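Local coordinates for protein beta-d-glucoside glucohydrolase (Hypocrea jecorina, PDB 3ZZ1) that probably hydrolyses terminal, non-reducing beta-D-glucosyl residues with release of beta-D-glucose, a step in cellulose degradation, at residues K344-I349 against S404-Q409; A431-T436 against A464-V469. One frame throughout, in Å; residues are numbered along the deposited sequence.

Contact 1 of 2, residues K344-I349 against S404-Q409; sequences KKPASI and SSQGTQ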
ATOM      1  N   LYS A 344     -29.451   6.535  15.287  1.00 20.27           N
ATOM      2  CA  LYS A 344     -30.338   5.733  16.108  1.00 21.11           C
ATOM      3  C   LYS A 344     -31.590   5.405  15.300  1.00 21.49           C
ATOM      4  O   LYS A 344     -31.565   4.532  14.430  1.00 21.83           O
ATOM      5  CB  LYS A 344     -30.689   6.467  17.407  1.00 21.19           C
ATOM      6  CG  LYS A 344     -29.502   7.087  18.136  1.00 22.20           C
ATOM      7  CD  LYS A 344     -28.875   6.131  19.130  1.00 23.53           C
ATOM      8  CE  LYS A 344     -27.854   6.864  19.992  1.00 25.10           C
ATOM      9  NZ  LYS A 344     -27.632   6.213  21.317  1.00 25.55           N
ATOM     10  N   LYS A 345     -32.673   6.126  15.562  1.00 21.75           N
ATOM     11  CA  LYS A 345     -33.951   5.817  14.943  1.00 22.06           C
ATOM     12  C   LYS A 345     -34.571   7.089  14.354  1.00 21.64           C
ATOM     13  O   LYS A 345     -35.613   7.549  14.824  1.00 21.71           O
ATOM     14  CB  LYS A 345     -34.871   5.180  15.989  1.00 22.39           C
ATOM     15  CG  LYS A 345     -35.834   4.150  15.445  1.00 24.33           C
ATOM     16  CD  LYS A 345     -36.590   3.475  16.586  1.00 26.58           C
ATOM     17  CE  LYS A 345     -37.839   2.773  16.079  1.00 28.09           C
ATOM     18  NZ  LYS A 345     -37.507   1.647  15.156  1.00 29.35           N
ATOM     19  N   PRO A 346     -33.926   7.674  13.326  1.00 21.28           N
ATOM     20  CA  PRO A 346     -34.510   8.882  12.743  1.00 21.12           C
ATOM     21  C   PRO A 346     -35.736   8.534  11.891  1.00 20.93           C
ATOM     22  O   PRO A 346     -35.817   7.423  11.359  1.00 20.86           O
ATOM     23  CB  PRO A 346     -33.376   9.428  11.875  1.00 21.05           C
ATOM     24  CG  PRO A 346     -32.590   8.221  11.480  1.00 21.06           C
ATOM     25  CD  PRO A 346     -32.701   7.251  12.616  1.00 21.02           C
ATOM     26  N   ALA A 347     -36.687   9.460  11.786  1.00 20.68           N
ATOM     27  CA  ALA A 347     -37.897   9.224  10.989  1.00 20.50           C
ATOM     28  C   ALA A 347     -37.591   9.227   9.490  1.00 20.38           C
ATOM     29  O   ALA A 347     -38.215   8.487   8.720  1.00 20.50           O
ATOM     30  CB  ALA A 347     -38.982  10.251  11.324  1.00 20.50           C
ATOM     31  N   SER A 348     -36.618  10.046   9.086  1.00 19.82           N
ATOM     32  CA  SER A 348     -36.261  10.180   7.679  1.00 19.66           C
ATOM     33  C   SER A 348     -34.765  10.408   7.436  1.00 19.35           C
ATOM     34  O   SER A 348     -34.080  11.065   8.226  1.00 19.31           O
ATOM     35  CB  SER A 348     -37.081  11.298   7.023  1.00 19.64           C
ATOM     36  OG  SER A 348     -36.832  12.540   7.653  1.00 19.80           O
ATOM     37  N   ILE A 349     -34.279   9.853   6.330  1.00 18.90           N
ATOM     38  CA  ILE A 349     -32.894  10.020   5.894  1.00 18.43           C
ATOM     39  C   ILE A 349     -32.883  10.444   4.429  1.00 17.79           C
ATOM     40  O   ILE A 349     -33.575   9.844   3.605  1.00 18.06           O
ATOM     41  CB  ILE A 349     -32.078   8.703   6.057  1.00 18.33           C
ATOM     42  CG1 ILE A 349     -31.802   8.415   7.537  1.00 18.57           C
ATOM     43  CG2 ILE A 349     -30.755   8.774   5.279  1.00 18.92           C
ATOM     44  CD1 ILE A 349     -31.170   7.052   7.817  1.00 18.58           C
ATOM     45  N   SER A 404     -35.073   1.062   6.334  1.00 21.32           N
ATOM     46  CA  SER A 404     -36.429   0.538   6.130  1.00 21.78           C
ATOM     47  C   SER A 404     -36.813  -0.487   7.194  1.00 22.30           C
ATOM     48  O   SER A 404     -37.988  -0.598   7.563  1.00 22.50           O
ATOM     49  CB  SER A 404     -36.576  -0.092   4.739  1.00 21.83           C
ATOM     50  OG  SER A 404     -36.314   0.846   3.709  1.00 21.64           O
ATOM     51  N   SER A 405     -35.817  -1.226   7.686  1.00 22.53           N
ATOM     52  CA  SER A 405     -36.029  -2.254   8.706  1.00 22.74           C
ATOM     53  C   SER A 405     -36.402  -1.677  10.075  1.00 22.78           C
ATOM     54  O   SER A 405     -36.854  -2.412  10.950  1.00 22.90           O
ATOM     55  CB  SER A 405     -34.790  -3.149   8.835  1.00 22.68           C
ATOM     56  OG  SER A 405     -33.795  -2.527   9.629  1.00 22.56           O
ATOM     57  N   GLN A 406     -36.202  -0.372  10.260  1.00 22.96           N
ATOM     58  CA  GLN A 406     -36.557   0.297  11.519  1.00 23.05           C
ATOM     59  C   GLN A 406     -37.655   1.357  11.351  1.00 22.94           C
ATOM     60  O   GLN A 406     -37.964   2.100  12.293  1.00 22.91           O
ATOM     61  CB  GLN A 406     -35.313   0.892  12.193  1.00 23.21           C
ATOM     62  CG  GLN A 406     -34.616   1.986  11.389  1.00 23.77           C
ATOM     63  CD  GLN A 406     -33.395   2.571  12.089  1.00 24.24           C
ATOM     64  OE1 GLN A 406     -32.852   1.983  13.030  1.00 23.60           O
ATOM     65  NE2 GLN A 406     -32.952   3.739  11.619  1.00 23.74           N
ATOM     66  N   GLY A 407     -38.242   1.416  10.157  1.00 22.74           N
ATOM     67  CA  GLY A 407     -39.318   2.361   9.867  1.00 22.49           C
ATOM     68  C   GLY A 407     -38.866   3.716   9.351  1.00 22.41           C
ATOM     69  O   GLY A 407     -39.687   4.619   9.178  1.00 22.61           O
ATOM     70  N   THR A 408     -37.566   3.862   9.101  1.00 22.20           N
ATOM     71  CA  THR A 408     -37.010   5.114   8.585  1.00 21.89           C
ATOM     72  C   THR A 408     -37.267   5.260   7.082  1.00 21.76           C
ATOM     73  O   THR A 408     -36.933   4.375   6.294  1.00 21.78           O
ATOM     74  CB  THR A 408     -35.491   5.245   8.890  1.00 21.91           C
ATOM     75  OG1 THR A 408     -35.265   5.126  10.300  1.00 21.60           O
ATOM     76  CG2 THR A 408     -34.945   6.592   8.418  1.00 21.72           C
ATOM     77  N   GLN A 409     -37.870   6.385   6.708  1.00 21.62           N
ATOM     78  CA  GLN A 409     -38.122   6.744   5.315  1.00 21.57           C
ATOM     79  C   GLN A 409     -36.840   7.281   4.660  1.00 21.12           C
ATOM     80  O   GLN A 409     -36.158   8.137   5.228  1.00 21.22           O
ATOM     81  CB  GLN A 409     -39.245   7.784   5.271  1.00 21.85           C
ATOM     82  CG  GLN A 409     -39.374   8.569   3.973  1.00 23.71           C
ATOM     83  CD  GLN A 409     -40.280   9.779   4.123  1.00 25.74           C
ATOM     84  OE1 GLN A 409     -41.505   9.647   4.167  1.00 27.05           O
ATOM     85  NE2 GLN A 409     -39.678  10.968   4.205  1.00 25.60           N
TER
HETATM   86  O   HOH W   1     -40.579   7.134   8.548  1.00 23.89           O

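Contact 2 of 2, residues A431-T436 against A464-V469; sequences AIVFIT and ALVQAV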
ATOM      1  N   ALA A 431     -29.153  14.175   6.636  1.00 16.42           N
ATOM      2  CA  ALA A 431     -28.834  14.072   5.223  1.00 16.10           C
ATOM      3  C   ALA A 431     -27.414  13.552   5.078  1.00 15.78           C
ATOM      4  O   ALA A 431     -26.479  14.121   5.646  1.00 15.53           O
ATOM      5  CB  ALA A 431     -28.984  15.426   4.545  1.00 15.91           C
ATOM      6  N   ILE A 432     -27.265  12.464   4.324  1.00 15.55           N
ATOM      7  CA  ILE A 432     -25.962  11.841   4.104  1.00 15.19           C
ATOM      8  C   ILE A 432     -25.512  12.116   2.670  1.00 15.14           C
ATOM      9  O   ILE A 432     -26.132  11.629   1.723  1.00 14.87           O
ATOM     10  CB  ILE A 432     -25.988  10.309   4.387  1.00 15.03           C
ATOM     11  CG1 ILE A 432     -26.706  10.006   5.712  1.00 15.50           C
ATOM     12  CG2 ILE A 432     -24.572   9.753   4.405  1.00 14.41           C
ATOM     13  CD1 ILE A 432     -26.995   8.515   5.968  1.00 15.32           C
ATOM     14  N   VAL A 433     -24.438  12.895   2.526  1.00 15.00           N
ATOM     15  CA  VAL A 433     -23.931  13.308   1.210  1.00 14.88           C
ATOM     16  C   VAL A 433     -22.672  12.527   0.838  1.00 14.92           C
ATOM     17  O   VAL A 433     -21.747  12.387   1.649  1.00 15.25           O
ATOM     18  CB  VAL A 433     -23.644  14.832   1.146  1.00 15.12           C
ATOM     19  CG1 VAL A 433     -23.371  15.280  -0.291  1.00 14.83           C
ATOM     20  CG2 VAL A 433     -24.803  15.619   1.704  1.00 14.55           C
ATOM     21  N   PHE A 434     -22.644  12.031  -0.396  1.00 14.64           N
ATOM     22  CA  PHE A 434     -21.563  11.171  -0.875  1.00 14.40           C
ATOM     23  C   PHE A 434     -20.702  11.859  -1.918  1.00 14.12           C
ATOM     24  O   PHE A 434     -21.177  12.228  -2.997  1.00 14.08           O
ATOM     25  CB  PHE A 434     -22.123   9.858  -1.423  1.00 14.30           C
ATOM     26  CG  PHE A 434     -22.645   8.941  -0.359  1.00 15.11           C
ATOM     27  CD1 PHE A 434     -23.921   9.112   0.165  1.00 15.42           C
ATOM     28  CD2 PHE A 434     -21.850   7.920   0.144  1.00 15.70           C
ATOM     29  CE1 PHE A 434     -24.401   8.271   1.161  1.00 15.37           C
ATOM     30  CE2 PHE A 434     -22.328   7.080   1.135  1.00 15.57           C
ATOM     31  CZ  PHE A 434     -23.606   7.258   1.645  1.00 14.76           C
ATOM     32  N   ILE A 435     -19.431  12.040  -1.572  1.00 13.68           N
ATOM     33  CA  ILE A 435     -18.467  12.688  -2.452  1.00 13.20           C
ATOM     34  C   ILE A 435     -17.238  11.799  -2.644  1.00 12.99           C
ATOM     35  O   ILE A 435     -16.986  10.895  -1.842  1.00 12.83           O
ATOM     36  CB  ILE A 435     -18.066  14.109  -1.950  1.00 13.01           C
ATOM     37  CG1 ILE A 435     -17.284  14.035  -0.634  1.00 13.42           C
ATOM     38  CG2 ILE A 435     -19.303  15.017  -1.829  1.00 12.81           C
ATOM     39  CD1 ILE A 435     -16.724  15.367  -0.162  1.00 12.51           C
ATOM     40  N   THR A 436     -16.492  12.047  -3.721  1.00 12.73           N
ATOM     41  CA  THR A 436     -15.330  11.231  -4.068  1.00 12.35           C
ATOM     42  C   THR A 436     -14.175  12.050  -4.640  1.00 12.18           C
ATOM     43  O   THR A 436     -14.347  13.200  -5.053  1.00 11.75           O
ATOM     44  CB  THR A 436     -15.666  10.157  -5.135  1.00 12.61           C
ATOM     45  OG1 THR A 436     -16.140  10.794  -6.327  1.00 12.46           O
ATOM     46  CG2 THR A 436     -16.695   9.137  -4.633  1.00 12.17           C
ATOM     47  N   ALA A 464     -19.717  21.997  -3.807  1.00 17.19           N
ATOM     48  CA  ALA A 464     -20.972  22.715  -4.045  1.00 17.30           C
ATOM     49  C   ALA A 464     -22.190  21.849  -3.723  1.00 17.53           C
ATOM     50  O   ALA A 464     -23.244  22.363  -3.333  1.00 17.40           O
ATOM     51  CB  ALA A 464     -21.039  23.216  -5.478  1.00 17.10           C
ATOM     52  N   LEU A 465     -22.042  20.535  -3.888  1.00 17.69           N
ATOM     53  CA  LEU A 465     -23.105  19.607  -3.526  1.00 17.97           C
ATOM     54  C   LEU A 465     -23.348  19.630  -2.016  1.00 17.97           C
ATOM     55  O   LEU A 465     -24.495  19.673  -1.576  1.00 18.10           O
ATOM     56  CB  LEU A 465     -22.800  18.184  -4.019  1.00 18.05           C
ATOM     57  CG  LEU A 465     -23.875  17.101  -3.818  1.00 18.14           C
ATOM     58  CD1 LEU A 465     -25.188  17.431  -4.543  1.00 17.53           C
ATOM     59  CD2 LEU A 465     -23.341  15.757  -4.280  1.00 18.07           C
ATOM     60  N   VAL A 466     -22.267  19.619  -1.236  1.00 18.03           N
ATOM     61  CA  VAL A 466     -22.358  19.655   0.227  1.00 17.96           C
ATOM     62  C   VAL A 466     -22.918  21.000   0.701  1.00 18.27           C
ATOM     63  O   VAL A 466     -23.754  21.042   1.609  1.00 18.12           O
ATOM     64  CB  VAL A 466     -20.991  19.332   0.902  1.00 17.86           C
ATOM     65  CG1 VAL A 466     -21.069  19.490   2.418  1.00 17.71           C
ATOM     66  CG2 VAL A 466     -20.551  17.916   0.560  1.00 17.46           C
ATOM     67  N   GLN A 467     -22.466  22.085   0.066  1.00 18.66           N
ATOM     68  CA  GLN A 467     -22.961  23.439   0.348  1.00 19.01           C
ATOM     69  C   GLN A 467     -24.466  23.596   0.108  1.00 18.89           C
ATOM     70  O   GLN A 467     -25.149  24.272   0.881  1.00 19.06           O
ATOM     71  CB  GLN A 467     -22.197  24.475  -0.479  1.00 19.33           C
ATOM     72  CG  GLN A 467     -20.754  24.685  -0.034  1.00 20.90           C
ATOM     73  CD  GLN A 467     -19.940  25.484  -1.031  1.00 23.23           C
ATOM     74  OE1 GLN A 467     -20.299  25.594  -2.208  1.00 24.76           O
ATOM     75  NE2 GLN A 467     -18.831  26.049  -0.564  1.00 23.60           N
ATOM     76  N   ALA A 468     -24.974  22.978  -0.958  1.00 18.70           N
ATOM     77  CA  ALA A 468     -26.401  23.032  -1.283  1.00 18.52           C
ATOM     78  C   ALA A 468     -27.243  22.259  -0.267  1.00 18.47           C
ATOM     79  O   ALA A 468     -28.296  22.735   0.171  1.00 18.54           O
ATOM     80  CB  ALA A 468     -26.646  22.509  -2.678  1.00 18.33           C
ATOM     81  N   VAL A 469     -26.769  21.070   0.104  1.00 18.20           N
ATOM     82  CA  VAL A 469     -27.433  20.241   1.109  1.00 17.92           C
ATOM     83  C   VAL A 469     -27.452  20.947   2.473  1.00 17.75           C
ATOM     84  O   VAL A 469     -28.450  20.868   3.201  1.00 17.47           O
ATOM     85  CB  VAL A 469     -26.796  18.816   1.191  1.00 18.01           C
ATOM     86  CG1 VAL A 469     -27.347  18.020   2.377  1.00 17.81           C
ATOM     87  CG2 VAL A 469     -27.040  18.056  -0.105  1.00 17.86           C
TER

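Contact 1 of 2, residues K344-I349 against S404-Q409
The carboxamide of Q406 is the flat group here; the puckered ring of P346 crosses its side chain at about a right angle, CD foremost. The carbonyl O of K344 lies beyond the amide's terminal end, 3.6 Å from Q406 CD; W519 is a further neighbour of this side chain. Around them a beta-alpha-beta unit closes. Helix 395-404 ends in a Schellman motif, with G407 at positive phi as its C-prime residue, and the chain then enters strand 409-413 parallel to strand 348-352.

T408 is the central side chain. Its OG1 donates to P346 O at 2.6 Å, approaching nearly along the C=O axis (164°). With OG1 beside the backbone N (chi1 -56°), CG2 stands anti to that N; the methyl stays beside the same carbonyl and reaches on to CG1 of I349 at 3.7 Å, joining the apolar layer where I349 also touches V430 and I432 of the next strand. On the open side, K345 bends at its last torsion (chi4 64°) to bring NZ within 2.9 Å of Q406 O, a bond made at the exposed surface to the carbonyl of a turn residue.

The parallel pairing begins at S348 and Q409. Q409 N donates to A347 O, and Q409 O takes I349 N at 2.8 Å in a nearly straight bond. S348 N turns instead to the carboxylate of D429, in the loop before strand 430-437. A347 O has a second donor: a water gives one hydrogen to A347 O and the other to G407 O, 2.7 Å from each, bridging the two segments beside the helix end.

Contact 2 of 2, residues A431-T436 against A464-V469
V433 reaches from its strand into the helix that covers it, and its branches meet different residues. Its CB puts CG1 anti to the backbone N (chi1 -169°), where this methyl touches CG of L465 and CG2 of V466, 4.0 Å from each. The other tip, CG2, goes to V469, 3.6 Å from V469 CG1 and close to V469 CG2 as well, so three helix residues from two successive turns pack against one valine. On either side of it along the strand the packing is lighter: A431 CB meets V469 CG1 at 3.8 Å, and I435 CG2 meets V466 CG2.

This is the strand-to-helix half of a beta-alpha-beta crossover, in which helix 462-472 runs back antiparallel to strand 430-437 (170° between the segments, axes 9.1 Å apart) before strand 476-482 joins the sheet. An alanine at V433 would lack both methyls and would probably leave a gap facing L465, V466 and V469. No hydrogen bond crosses the interface; every contacting residue is buried, so the helix is held to the sheet here by apolar packing and exclusion of water.

Both contacts belong to one six-stranded mixed sheet of the family 3 C-terminal region, with centres about 20 Å apart. Along the chain they follow in series, the pairing of 344-349 with 404-409 being complete before 431-436 begins. Strand 409-413 is the outermost strand on that side, 348-352 lies next to it and 430-437 follows, so contact 1 occupies the sheet's margin and contact 2 a face further in. They meet where I349 CG2 packs on I432 CD1 at 3.8 Å. I432 points away from helix 462-472, so the apolar layer reached from contact 1 lies across strand 430-437 from the helix of contact 2, and both contacts build the enzyme's alpha/beta sandwich domain.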